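Local structure of endo-beta-1,4-glucanase (cellulase B) (Bacillus halodurans, 4V2X) at residues A[106-115]-A[128-139]. The protein is a three-module family 5 glycoside hydrolase, with catalytic, Ig-like and CBM46 modules, that probably cleaves beta-1,4-glucan chains and contributes to polysaccharide degradation. Sequence-based numbering, arbitrary orientation.
Sequences IRIPVTWENR and FLNRVDQVVQWA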
# COMPACT_ATOMS: atom_id res chain seq x y z
N ILE A 106 18.81 26.46 -1.52
CA ILE A 106 19.64 25.79 -2.51
C ILE A 106 19.50 24.29 -2.31
O ILE A 106 19.60 23.80 -1.19
CB ILE A 106 21.12 26.23 -2.43
CG1 ILE A 106 21.94 25.55 -3.52
CG2 ILE A 106 21.72 25.94 -1.06
CD1 ILE A 106 23.36 26.07 -3.64
N ARG A 107 19.25 23.59 -3.41
CA ARG A 107 19.28 22.13 -3.41
C ARG A 107 20.64 21.70 -3.92
O ARG A 107 21.08 22.16 -4.99
CB ARG A 107 18.16 21.58 -4.31
CG ARG A 107 18.03 20.06 -4.32
CD ARG A 107 16.63 19.69 -4.77
NE ARG A 107 16.36 18.25 -4.92
CZ ARG A 107 16.50 17.56 -6.05
NH1 ARG A 107 17.01 18.12 -7.14
NH2 ARG A 107 16.16 16.27 -6.08
N ILE A 108 21.31 20.85 -3.14
CA ILE A 108 22.62 20.31 -3.48
C ILE A 108 22.45 18.81 -3.72
O ILE A 108 22.61 17.99 -2.80
CB ILE A 108 23.65 20.59 -2.36
CG1 ILE A 108 23.75 22.10 -2.10
CG2 ILE A 108 25.02 20.03 -2.75
CD1 ILE A 108 24.51 22.47 -0.84
N PRO A 109 22.08 18.44 -4.96
CA PRO A 109 21.94 17.02 -5.24
C PRO A 109 23.31 16.34 -5.20
O PRO A 109 24.29 16.93 -5.63
CB PRO A 109 21.34 16.99 -6.65
CG PRO A 109 21.77 18.27 -7.27
CD PRO A 109 21.81 19.27 -6.15
N VAL A 110 23.37 15.14 -4.64
CA VAL A 110 24.64 14.43 -4.53
C VAL A 110 24.45 12.99 -4.98
O VAL A 110 23.55 12.29 -4.50
CB VAL A 110 25.20 14.42 -3.09
CG1 VAL A 110 26.56 13.74 -3.06
CG2 VAL A 110 25.29 15.84 -2.55
N THR A 111 25.31 12.55 -5.88
CA THR A 111 25.39 11.15 -6.25
C THR A 111 26.55 10.55 -5.46
O THR A 111 27.68 11.01 -5.57
CB THR A 111 25.61 11.00 -7.75
OG1 THR A 111 24.45 11.50 -8.45
CG2 THR A 111 25.81 9.54 -8.12
N TRP A 112 26.25 9.54 -4.65
CA TRP A 112 27.24 8.95 -3.75
C TRP A 112 27.99 7.78 -4.38
O TRP A 112 29.16 7.59 -4.10
CB TRP A 112 26.58 8.58 -2.43
CG TRP A 112 25.93 9.77 -1.80
CD1 TRP A 112 24.62 10.14 -1.91
CD2 TRP A 112 26.56 10.78 -1.02
NE1 TRP A 112 24.39 11.31 -1.23
CE2 TRP A 112 25.57 11.72 -0.67
CE3 TRP A 112 27.88 10.99 -0.59
CZ2 TRP A 112 25.85 12.85 0.10
CZ3 TRP A 112 28.15 12.10 0.18
CH2 TRP A 112 27.14 13.02 0.52
N GLU A 113 27.31 7.02 -5.24
CA GLU A 113 27.98 6.02 -6.07
C GLU A 113 29.24 6.62 -6.70
O GLU A 113 29.21 7.76 -7.18
CB GLU A 113 27.03 5.51 -7.15
CG GLU A 113 27.54 4.29 -7.91
CD GLU A 113 27.22 2.96 -7.23
OE1 GLU A 113 27.10 2.90 -6.00
OE2 GLU A 113 27.08 1.96 -7.95
N ASN A 114 30.33 5.86 -6.70
CA ASN A 114 31.67 6.28 -7.17
C ASN A 114 32.48 7.06 -6.13
O ASN A 114 33.66 7.34 -6.37
CB ASN A 114 31.64 7.10 -8.48
CG ASN A 114 30.97 6.36 -9.63
OD1 ASN A 114 30.10 6.91 -10.32
ND2 ASN A 114 31.37 5.12 -9.85
N ARG A 115 31.86 7.42 -5.01
CA ARG A 115 32.57 8.08 -3.91
C ARG A 115 32.35 7.34 -2.59
O ARG A 115 32.40 7.95 -1.52
CB ARG A 115 32.13 9.54 -3.79
CG ARG A 115 32.38 10.36 -5.05
CD ARG A 115 31.12 10.56 -5.87
NE ARG A 115 31.42 11.31 -7.09
CZ ARG A 115 30.58 12.12 -7.73
NH1 ARG A 115 29.34 12.33 -7.29
NH2 ARG A 115 30.99 12.75 -8.83
N PHE A 128 35.47 13.60 -0.35
CA PHE A 128 34.27 13.99 -1.09
C PHE A 128 33.24 14.58 -0.14
O PHE A 128 32.73 15.66 -0.37
CB PHE A 128 33.70 12.79 -1.82
CG PHE A 128 32.49 13.11 -2.64
CD1 PHE A 128 32.62 13.83 -3.82
CD2 PHE A 128 31.23 12.71 -2.24
CE1 PHE A 128 31.51 14.14 -4.59
CE2 PHE A 128 30.11 13.00 -3.01
CZ PHE A 128 30.25 13.72 -4.18
N LEU A 129 32.95 13.87 0.95
CA LEU A 129 32.02 14.37 1.95
C LEU A 129 32.41 15.75 2.50
O LEU A 129 31.56 16.62 2.66
CB LEU A 129 31.85 13.37 3.10
CG LEU A 129 30.81 13.69 4.18
CD1 LEU A 129 29.45 13.97 3.57
CD2 LEU A 129 30.73 12.55 5.18
N ASN A 130 33.70 15.97 2.76
CA ASN A 130 34.13 17.29 3.24
C ASN A 130 33.90 18.40 2.20
O ASN A 130 33.58 19.53 2.57
CB ASN A 130 35.59 17.26 3.70
CG ASN A 130 35.74 16.71 5.11
OD1 ASN A 130 34.85 16.86 5.94
ND2 ASN A 130 36.87 16.06 5.38
N ARG A 131 34.04 18.08 0.92
CA ARG A 131 33.77 19.07 -0.13
C ARG A 131 32.28 19.41 -0.19
O ARG A 131 31.92 20.58 -0.29
CB ARG A 131 34.28 18.57 -1.48
CG ARG A 131 35.79 18.42 -1.54
CD ARG A 131 36.31 18.64 -2.95
NE ARG A 131 35.75 17.68 -3.90
CZ ARG A 131 36.13 16.40 -4.00
NH1 ARG A 131 37.06 15.90 -3.20
NH2 ARG A 131 35.55 15.62 -4.91
N VAL A 132 31.43 18.39 -0.10
CA VAL A 132 29.98 18.60 -0.03
C VAL A 132 29.66 19.44 1.20
O VAL A 132 28.93 20.44 1.14
CB VAL A 132 29.21 17.27 0.03
CG1 VAL A 132 27.72 17.51 0.28
CG2 VAL A 132 29.41 16.48 -1.27
N ASP A 133 30.22 19.03 2.33
CA ASP A 133 30.06 19.73 3.59
C ASP A 133 30.42 21.22 3.50
O ASP A 133 29.70 22.08 4.01
CB ASP A 133 30.94 19.04 4.64
CG ASP A 133 30.83 19.67 5.98
OD1 ASP A 133 31.55 20.65 6.24
OD2 ASP A 133 30.04 19.15 6.80
N GLN A 134 31.55 21.52 2.87
CA GLN A 134 32.00 22.90 2.74
C GLN A 134 30.95 23.75 2.02
O GLN A 134 30.66 24.88 2.41
CB GLN A 134 33.33 22.95 1.99
CG GLN A 134 33.89 24.35 1.74
CD GLN A 134 34.22 25.10 3.01
OE1 GLN A 134 35.37 25.13 3.44
NE2 GLN A 134 33.21 25.72 3.62
N VAL A 135 30.35 23.18 0.98
CA VAL A 135 29.33 23.90 0.23
C VAL A 135 28.05 24.08 1.06
O VAL A 135 27.45 25.15 1.05
CB VAL A 135 29.06 23.23 -1.12
CG1 VAL A 135 28.00 24.01 -1.88
CG2 VAL A 135 30.35 23.15 -1.94
N VAL A 136 27.66 23.04 1.80
CA VAL A 136 26.53 23.15 2.72
C VAL A 136 26.77 24.30 3.70
O VAL A 136 25.88 25.13 3.91
CB VAL A 136 26.28 21.82 3.47
CG1 VAL A 136 25.29 22.02 4.62
CG2 VAL A 136 25.77 20.76 2.51
N GLN A 137 27.96 24.34 4.29
CA GLN A 137 28.31 25.40 5.25
C GLN A 137 28.26 26.79 4.64
O GLN A 137 27.74 27.72 5.25
CB GLN A 137 29.70 25.16 5.86
CG GLN A 137 29.76 23.96 6.78
CD GLN A 137 31.13 23.77 7.41
OE1 GLN A 137 31.87 24.74 7.61
NE2 GLN A 137 31.47 22.54 7.75
N TRP A 138 28.81 26.94 3.43
CA TRP A 138 28.77 28.23 2.75
C TRP A 138 27.34 28.71 2.54
O TRP A 138 27.02 29.88 2.76
CB TRP A 138 29.46 28.16 1.39
CG TRP A 138 30.96 28.13 1.44
CD1 TRP A 138 31.77 28.61 2.43
CD2 TRP A 138 31.83 27.64 0.42
NE1 TRP A 138 33.09 28.43 2.09
CE2 TRP A 138 33.16 27.83 0.87
CE3 TRP A 138 31.63 27.04 -0.83
CZ2 TRP A 138 34.27 27.45 0.11
CZ3 TRP A 138 32.73 26.66 -1.58
CH2 TRP A 138 34.04 26.86 -1.10
N ALA A 139 26.48 27.81 2.08
CA ALA A 139 25.07 28.12 1.89
C ALA A 139 24.40 28.53 3.19
O ALA A 139 23.67 29.52 3.24
CB ALA A 139 24.36 26.92 1.28
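F128, near the start of the helix, has R115 over one face and turns its edge to W112, and its ring shows how one aromatic side chain can use both face and edge. The aliphatic part of R115 covers that face, CG standing 3.6 Å from the F128 ring centroid in a CH-pi contact almost straight above the ring. Because the arginine chain bends at chi2, it then runs on across the ring, leaving the guanidinium tilted 26° from the ring plane, with NH1 3.5 Å from F128 CZ. V132 CG2, of the same helix, lies over the opposite face. The edge of F128 points at the face of the W112 six-membered ring in an offset T-shaped pair, planes at 90°; V110 CG1 meets the same phenyl edge, 3.6 Å from F128 CE2.

A side-chain hydrogen bond within 106-115 fixes the arginine: the backbone bond R115 N to W112 O closes the type II turn W112-R115, and R115 NH1 reaches back past it to T111 O at 2.7 Å, nearly in the guanidinium plane. A leucine in place of R115 would probably leave T111 O without this donor and F128 with a less completely covered face.

Aliphatic packing continues along the helix. V110 and V132 meet tip to tip, I108 CD1 touches V135 CG1 and V136 CG2, each at 4.0 Å, and I106 CG2 rests on A139 CB at 3.7 Å. Strand 106-108 and helix segment 128-139 run antiparallel, at 175°, their axes 10.3 Å apart at closest approach. This is the packing of a beta-alpha-beta unit, strand 105-108, helix 126-141 and strand 145-149, in the (beta/alpha)8 TIM barrel of family 5 glycoside hydrolases.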